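Long-range contact in tungsten-containing formylmethanofuran dehydrogenase 2 subunit C (PDB 5T5I), which probably forms a structural beta-helical subunit of the tungsten enzyme complex that reversibly converts carbon dioxide and methanofuran to formylmethanofuran in a methanogenic archaeon: residues N112-D120 / G133-R141. Sequence-based numbering, arbitrary orientation.
Sequences NAGSWAGQD and GDYVGSSYR. With CA (calcium ion), chain B.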
loop_
_atom_site.group_PDB
_atom_site.type_symbol
_atom_site.label_atom_id
_atom_site.label_comp_id
_atom_site.label_asym_id
_atom_site.label_seq_id
_atom_site.Cartn_x
_atom_site.Cartn_y
_atom_site.Cartn_z
ATOM N N ASN C 112 -6.539 45.046 -6.418
ATOM C CA ASN C 112 -6.172 44.160 -5.310
ATOM C C ASN C 112 -5.806 44.943 -4.044
ATOM O O ASN C 112 -5.501 46.134 -4.110
ATOM C CB ASN C 112 -4.992 43.265 -5.701
ATOM C CG ASN C 112 -5.199 42.534 -7.001
ATOM O OD1 ASN C 112 -6.251 41.926 -7.226
ATOM N ND2 ASN C 112 -4.234 42.623 -7.912
ATOM N N ALA C 113 -5.834 44.254 -2.888
ATOM C CA ALA C 113 -5.444 44.813 -1.590
ATOM C C ALA C 113 -4.400 43.913 -0.928
ATOM O O ALA C 113 -4.443 42.694 -1.081
ATOM C CB ALA C 113 -6.652 44.940 -0.675
ATOM N N GLY C 114 -3.494 44.522 -0.180
ATOM C CA GLY C 114 -2.460 43.803 0.554
ATOM C C GLY C 114 -3.009 43.165 1.809
ATOM O O GLY C 114 -4.227 43.187 2.050
ATOM N N SER C 115 -2.111 42.617 2.638
ATOM C CA SER C 115 -2.506 41.978 3.888
ATOM C C SER C 115 -3.075 42.977 4.894
ATOM O O SER C 115 -2.818 44.178 4.801
ATOM C CB SER C 115 -1.325 41.230 4.510
ATOM O OG SER C 115 -0.878 40.225 3.620
ATOM N N TRP C 116 -3.887 42.470 5.830
ATOM C CA TRP C 116 -4.513 43.250 6.918
ATOM C C TRP C 116 -5.591 44.241 6.440
ATOM O O TRP C 116 -5.856 45.242 7.103
ATOM C CB TRP C 116 -3.463 43.939 7.805
ATOM C CG TRP C 116 -2.633 42.945 8.555
ATOM C CD1 TRP C 116 -3.055 42.121 9.556
ATOM C CD2 TRP C 116 -1.264 42.609 8.309
ATOM N NE1 TRP C 116 -2.041 41.273 9.932
ATOM C CE2 TRP C 116 -0.924 41.559 9.192
ATOM C CE3 TRP C 116 -0.285 43.096 7.432
ATOM C CZ2 TRP C 116 0.362 40.994 9.229
ATOM C CZ3 TRP C 116 0.974 42.509 7.444
ATOM C CH2 TRP C 116 1.289 41.482 8.340
ATOM N N ALA C 117 -6.291 43.910 5.354
ATOM C CA ALA C 117 -7.414 44.726 4.893
ATOM C C ALA C 117 -8.509 44.582 5.949
ATOM O O ALA C 117 -8.875 43.464 6.304
ATOM C CB ALA C 117 -7.917 44.234 3.544
ATOM N N GLY C 118 -8.962 45.694 6.509
ATOM C CA GLY C 118 -9.980 45.649 7.559
ATOM C C GLY C 118 -9.526 45.054 8.885
ATOM O O GLY C 118 -10.362 44.620 9.678
ATOM N N GLN C 119 -8.213 45.045 9.175
ATOM C CA GLN C 119 -7.715 44.560 10.475
ATOM C C GLN C 119 -8.395 45.363 11.591
ATOM O O GLN C 119 -8.527 46.585 11.457
ATOM C CB GLN C 119 -6.203 44.750 10.568
ATOM C CG GLN C 119 -5.573 44.361 11.936
ATOM C CD GLN C 119 -4.095 44.662 11.934
ATOM O OE1 GLN C 119 -3.665 45.690 11.415
ATOM N NE2 GLN C 119 -3.271 43.751 12.439
ATOM N N ASP C 120 -8.884 44.684 12.648
ATOM C CA ASP C 120 -9.563 45.344 13.786
ATOM C C ASP C 120 -10.807 46.200 13.405
ATOM O O ASP C 120 -11.129 47.148 14.115
ATOM C CB ASP C 120 -8.572 46.228 14.589
ATOM C CG ASP C 120 -7.520 45.445 15.327
ATOM O OD1 ASP C 120 -7.884 44.462 15.995
ATOM O OD2 ASP C 120 -6.350 45.875 15.313
ATOM N N GLY C 133 -4.884 39.866 0.414
ATOM C CA GLY C 133 -3.767 39.106 0.975
ATOM C C GLY C 133 -4.153 38.256 2.171
ATOM O O GLY C 133 -5.273 37.736 2.254
ATOM N N ASP C 134 -3.212 38.103 3.107
ATOM C CA ASP C 134 -3.442 37.361 4.341
ATOM C C ASP C 134 -4.130 38.294 5.339
ATOM O O ASP C 134 -4.116 39.517 5.154
ATOM C CB ASP C 134 -2.099 36.886 4.942
ATOM C CG ASP C 134 -1.262 36.028 4.002
ATOM O OD1 ASP C 134 -1.654 34.869 3.749
ATOM O OD2 ASP C 134 -0.208 36.517 3.521
ATOM N N TYR C 135 -4.720 37.716 6.405
ATOM C CA TYR C 135 -5.270 38.468 7.532
ATOM C C TYR C 135 -6.383 39.480 7.183
ATOM O O TYR C 135 -6.429 40.573 7.759
ATOM C CB TYR C 135 -4.123 39.185 8.301
ATOM C CG TYR C 135 -3.078 38.254 8.891
ATOM C CD1 TYR C 135 -3.383 37.422 9.961
ATOM C CD2 TYR C 135 -1.773 38.254 8.421
ATOM C CE1 TYR C 135 -2.427 36.562 10.504
ATOM C CE2 TYR C 135 -0.808 37.408 8.962
ATOM C CZ TYR C 135 -1.137 36.567 10.006
ATOM O OH TYR C 135 -0.181 35.736 10.542
ATOM N N VAL C 136 -7.314 39.103 6.292
ATOM C CA VAL C 136 -8.463 39.952 6.009
ATOM C C VAL C 136 -9.293 39.939 7.304
ATOM O O VAL C 136 -9.593 38.857 7.813
ATOM C CB VAL C 136 -9.336 39.436 4.834
ATOM C CG1 VAL C 136 -10.589 40.291 4.675
ATOM C CG2 VAL C 136 -8.556 39.392 3.519
ATOM N N GLY C 137 -9.628 41.116 7.822
ATOM C CA GLY C 137 -10.430 41.246 9.036
ATOM C C GLY C 137 -9.866 40.555 10.263
ATOM O O GLY C 137 -10.621 39.995 11.053
ATOM N N SER C 138 -8.545 40.598 10.442
ATOM C CA SER C 138 -7.845 39.941 11.558
ATOM C C SER C 138 -7.681 40.850 12.792
ATOM O O SER C 138 -8.101 42.005 12.799
ATOM C CB SER C 138 -6.453 39.511 11.092
ATOM O OG SER C 138 -5.614 40.650 11.019
ATOM N N SER C 139 -7.035 40.307 13.825
ATOM C CA SER C 139 -6.648 41.043 15.024
ATOM C C SER C 139 -5.181 41.526 14.833
ATOM O O SER C 139 -4.588 41.315 13.772
ATOM C CB SER C 139 -6.733 40.137 16.255
ATOM O OG SER C 139 -5.717 39.146 16.300
ATOM N N TYR C 140 -4.618 42.160 15.855
ATOM C CA TYR C 140 -3.215 42.571 15.889
ATOM C C TYR C 140 -2.435 41.513 16.690
ATOM O O TYR C 140 -3.008 40.866 17.567
ATOM C CB TYR C 140 -3.054 43.957 16.545
ATOM C CG TYR C 140 -1.614 44.407 16.660
ATOM C CD1 TYR C 140 -0.882 44.762 15.532
ATOM C CD2 TYR C 140 -0.970 44.443 17.895
ATOM C CE1 TYR C 140 0.461 45.121 15.625
ATOM C CE2 TYR C 140 0.369 44.812 18.001
ATOM C CZ TYR C 140 1.084 45.151 16.864
ATOM O OH TYR C 140 2.397 45.524 17.012
ATOM N N ARG C 141 -1.138 41.351 16.393
ATOM C CA ARG C 141 -0.238 40.421 17.120
ATOM C C ARG C 141 -0.425 40.521 18.641
ATOM O O ARG C 141 -0.492 41.622 19.199
ATOM C CB ARG C 141 1.247 40.716 16.831
ATOM C CG ARG C 141 1.674 40.654 15.346
ATOM C CD ARG C 141 1.165 39.411 14.617
ATOM N NE ARG C 141 1.691 39.301 13.252
ATOM C CZ ARG C 141 1.467 38.274 12.429
ATOM N NH1 ARG C 141 0.729 37.240 12.825
ATOM N NH2 ARG C 141 1.994 38.263 11.217
HETATM CA CA CA B . -3.736 38.042 17.722
HETATM O O HOH W 1 -5.962 41.500 3.376
HETATM O O HOH W 2 -2.117 39.738 12.553
HETATM O O HOH W 3 -6.509 43.328 17.886
#
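Consecutive coils of a right-handed parallel beta-helix, probably of the GXGXG-repeat type, meet here through equivalent turns: Trp116 stands on Tyr135 in an aromatic ladder, and the type II turn Trp116–Gln119 lies on the type II turn Tyr135–Ser138. The two rings are nearly parallel, their planes 4° apart, but slid so far that they barely overlap: Tyr135 CD2 sits over the rim of the indole, 3.5 Å from Trp116 CE2, while Tyr135 CB lies against Trp116 CD1. Both side chains hold CG anti to the carbonyl carbon, which sends the rings out side by side in the same direction. Tyr97 extends the ladder beyond Trp116. At the far end of the indole, Arg141 NH2 lies in the ring plane, 3.8 Å from Trp116 CZ2, and Arg141 NH1 donates to Tyr135 OH at 2.9 Å. With an alanine at Tyr135, the indole would probably lose the ring carbons that cover its rim, and Arg141 one of its hydrogen-bond acceptors.

Beneath the rings the backbones are laced from coil to coil: Trp116 N binds Asp134 O (3.0 Å), Gly137 N binds Ala117 O almost straight, and Asp120 N binds Ser138 O. The extended Gln119 side chain lies alongside and carries NE2 to Ser139 O (3.1 Å), a bond within the amide plane but 45° above the carbonyl plane. The same oxygen accepts Ser138 OG on a lone pair and a water that also takes the Trp116 NE1 proton. Next to it, Ser139 OG, hydrogen-bonded to Glu164, binds calcium at 2.7 Å, joined by the backbone O of Asp143 and an acidic side chain of another protein chain. Rung-on-rung stacking of like turns and like side chains is the hallmark of a parallel beta-helix.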